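Local coordinates for protein aminotransferase class I and II (Streptococcus suis 89/1591, PDB 3OP7) that probably transfers amino groups between amino acids and keto acids with covalently bound pyridoxal phosphate as its cofactor, at residues Ile160-Asn165 / Thr174-Leu179. Residues are numbered along the deposited sequence; the frame is centred on the assembly and turned at random.
Sequences INNANN and TYLEEL
Ile160 meets Leu176 and Leu179, and Asn162 meets Leu176, where the end of strand 157-161 packs against the first turns of helix 173-184, the strand-helix step of a beta-alpha-beta unit that returns to the sheet as the parallel strand 189-193. The backbones stay well apart, with the CA atoms of Asn162 and Leu176 10.0 Å from each other, and no hydrogen bond joins the segments. Ile160, beta-branched and well suited to an extended strand, sends CG1 between its own N and carbonyl carbon (chi1 66°), and the extended chain beyond carries CD1 to the helix. There it meets Leu179 tip to tip, CD1 to CD2 at 3.9 Å, and passes aslant to Leu176, whose CD2 lies 4.0 Å from the same CD1. Three residues apart and so on one face of the helix, the leucines suit this place because their branched ends reach across: both methyls of Leu176, but CD2 alone of Leu179. Trp132 of strand 128-135 adds to this apolar core.

Beyond the strand the chain turns toward the active site through a cis peptide between Asn162 and Ala163. Asn161 suits this bend because its amide serves two backbones: ND2 donates to Asp193 O, and OD1 accepts from Asn165 N at 3.0 Å. Asn165 ND2 bonds O3 of the pyridoxal-phosphate-modified lysine at position 222, so Asn161 probably helps to position Asn165 beside the cofactor. An amide suits buried Asn162 because OD1 can accept from Met171 N while ND2 rests against the Leu176 methyls, 4.0 Å from CD1.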
loop_
_atom_site.group_PDB
_atom_site.type_symbol
_atom_site.label_atom_id
_atom_site.label_comp_id
_atom_site.label_asym_id
_atom_site.label_seq_id
_atom_site.Cartn_x
_atom_site.Cartn_y
_atom_site.Cartn_z
ATOM N N ILE A 160 8.245 -18.830 -1.336
ATOM C CA ILE A 160 8.755 -19.043 -2.668
ATOM C C ILE A 160 8.194 -18.007 -3.642
ATOM O O ILE A 160 7.217 -17.325 -3.350
ATOM C CB ILE A 160 8.399 -20.453 -3.176
ATOM C CG1 ILE A 160 6.880 -20.637 -3.367
ATOM C CG2 ILE A 160 9.000 -21.556 -2.253
ATOM C CD1 ILE A 160 6.546 -22.031 -4.070
ATOM N N ASN A 161 8.808 -17.916 -4.819
ATOM C CA ASN A 161 8.426 -16.989 -5.861
ATOM C C ASN A 161 8.470 -17.890 -7.110
ATOM O O ASN A 161 9.513 -18.425 -7.489
ATOM C CB ASN A 161 9.446 -15.849 -5.855
ATOM C CG ASN A 161 9.178 -14.721 -6.847
ATOM O OD1 ASN A 161 10.129 -13.967 -7.158
ATOM N ND2 ASN A 161 7.931 -14.542 -7.295
ATOM N N ASN A 162 7.314 -18.095 -7.726
ATOM C CA ASN A 162 7.155 -19.104 -8.761
ATOM C C ASN A 162 6.328 -18.517 -9.924
ATOM O O ASN A 162 5.109 -18.364 -9.792
ATOM C CB ASN A 162 6.452 -20.343 -8.203
ATOM C CG ASN A 162 6.812 -21.623 -8.975
ATOM O OD1 ASN A 162 7.960 -21.774 -9.494
ATOM N ND2 ASN A 162 5.840 -22.530 -9.108
ATOM N N ALA A 163 6.947 -18.205 -11.075
ATOM C CA ALA A 163 8.407 -18.281 -11.316
ATOM C C ALA A 163 9.229 -17.302 -10.531
ATOM O O ALA A 163 8.692 -16.306 -10.054
ATOM C CB ALA A 163 8.676 -18.084 -12.819
ATOM N N ASN A 164 10.547 -17.516 -10.438
ATOM C CA ASN A 164 11.364 -16.709 -9.517
ATOM C C ASN A 164 11.912 -15.436 -10.167
ATOM O O ASN A 164 12.242 -15.441 -11.321
ATOM C CB ASN A 164 12.558 -17.537 -9.008
ATOM C CG ASN A 164 13.217 -16.907 -7.759
ATOM O OD1 ASN A 164 12.606 -16.099 -7.032
ATOM N ND2 ASN A 164 14.458 -17.269 -7.510
ATOM N N ASN A 165 12.009 -14.357 -9.405
ATOM C CA ASN A 165 12.719 -13.127 -9.787
ATOM C C ASN A 165 14.049 -13.186 -9.031
ATOM O O ASN A 165 14.047 -13.059 -7.792
ATOM C CB ASN A 165 11.870 -11.915 -9.345
ATOM C CG ASN A 165 12.457 -10.580 -9.759
ATOM O OD1 ASN A 165 13.634 -10.437 -9.934
ATOM N ND2 ASN A 165 11.595 -9.564 -9.844
ATOM N N THR A 174 5.287 -31.646 -9.999
ATOM C CA THR A 174 6.004 -32.747 -9.320
ATOM C C THR A 174 6.884 -32.189 -8.173
ATOM O O THR A 174 6.905 -32.730 -7.065
ATOM C CB THR A 174 6.856 -33.525 -10.298
ATOM O OG1 THR A 174 6.004 -34.058 -11.327
ATOM C CG2 THR A 174 7.588 -34.709 -9.614
ATOM N N TYR A 175 7.619 -31.131 -8.475
ATOM C CA TYR A 175 8.396 -30.414 -7.471
ATOM C C TYR A 175 7.580 -29.836 -6.334
ATOM O O TYR A 175 7.922 -30.033 -5.159
ATOM C CB TYR A 175 9.188 -29.288 -8.134
ATOM C CG TYR A 175 10.262 -28.709 -7.243
ATOM C CD1 TYR A 175 9.960 -27.836 -6.230
ATOM C CD2 TYR A 175 11.604 -29.051 -7.443
ATOM C CE1 TYR A 175 10.974 -27.320 -5.403
ATOM C CE2 TYR A 175 12.592 -28.508 -6.647
ATOM C CZ TYR A 175 12.260 -27.677 -5.616
ATOM O OH TYR A 175 13.252 -27.174 -4.828
ATOM N N LEU A 176 6.528 -29.076 -6.670
ATOM C CA LEU A 176 5.653 -28.488 -5.689
ATOM C C LEU A 176 4.996 -29.500 -4.740
ATOM O O LEU A 176 4.796 -29.197 -3.562
ATOM C CB LEU A 176 4.539 -27.629 -6.345
ATOM C CG LEU A 176 4.985 -26.358 -7.064
ATOM C CD1 LEU A 176 3.842 -25.728 -7.899
ATOM C CD2 LEU A 176 5.567 -25.280 -6.108
ATOM N N GLU A 177 4.594 -30.651 -5.261
ATOM C CA GLU A 177 3.965 -31.654 -4.451
ATOM C C GLU A 177 4.950 -32.171 -3.387
ATOM O O GLU A 177 4.527 -32.444 -2.254
ATOM C CB GLU A 177 3.373 -32.808 -5.347
ATOM C CG GLU A 177 2.063 -32.293 -6.020
ATOM C CD GLU A 177 1.377 -33.256 -7.025
ATOM O OE1 GLU A 177 2.012 -34.184 -7.512
ATOM O OE2 GLU A 177 0.188 -33.005 -7.353
ATOM N N GLU A 178 6.229 -32.308 -3.752
ATOM C CA GLU A 178 7.269 -32.747 -2.823
ATOM C C GLU A 178 7.568 -31.664 -1.762
ATOM O O GLU A 178 7.694 -31.970 -0.560
ATOM C CB GLU A 178 8.532 -33.226 -3.599
ATOM C CG GLU A 178 9.474 -34.017 -2.703
ATOM C CD GLU A 178 10.670 -34.603 -3.387
ATOM O OE1 GLU A 178 10.733 -34.661 -4.632
ATOM O OE2 GLU A 178 11.576 -34.998 -2.646
ATOM N N LEU A 179 7.579 -30.404 -2.199
ATOM C CA LEU A 179 7.704 -29.244 -1.303
ATOM C C LEU A 179 6.550 -29.270 -0.304
ATOM O O LEU A 179 6.731 -29.058 0.908
ATOM C CB LEU A 179 7.694 -27.952 -2.108
ATOM C CG LEU A 179 7.483 -26.638 -1.388
ATOM C CD1 LEU A 179 8.577 -26.472 -0.330
ATOM C CD2 LEU A 179 7.469 -25.497 -2.436
#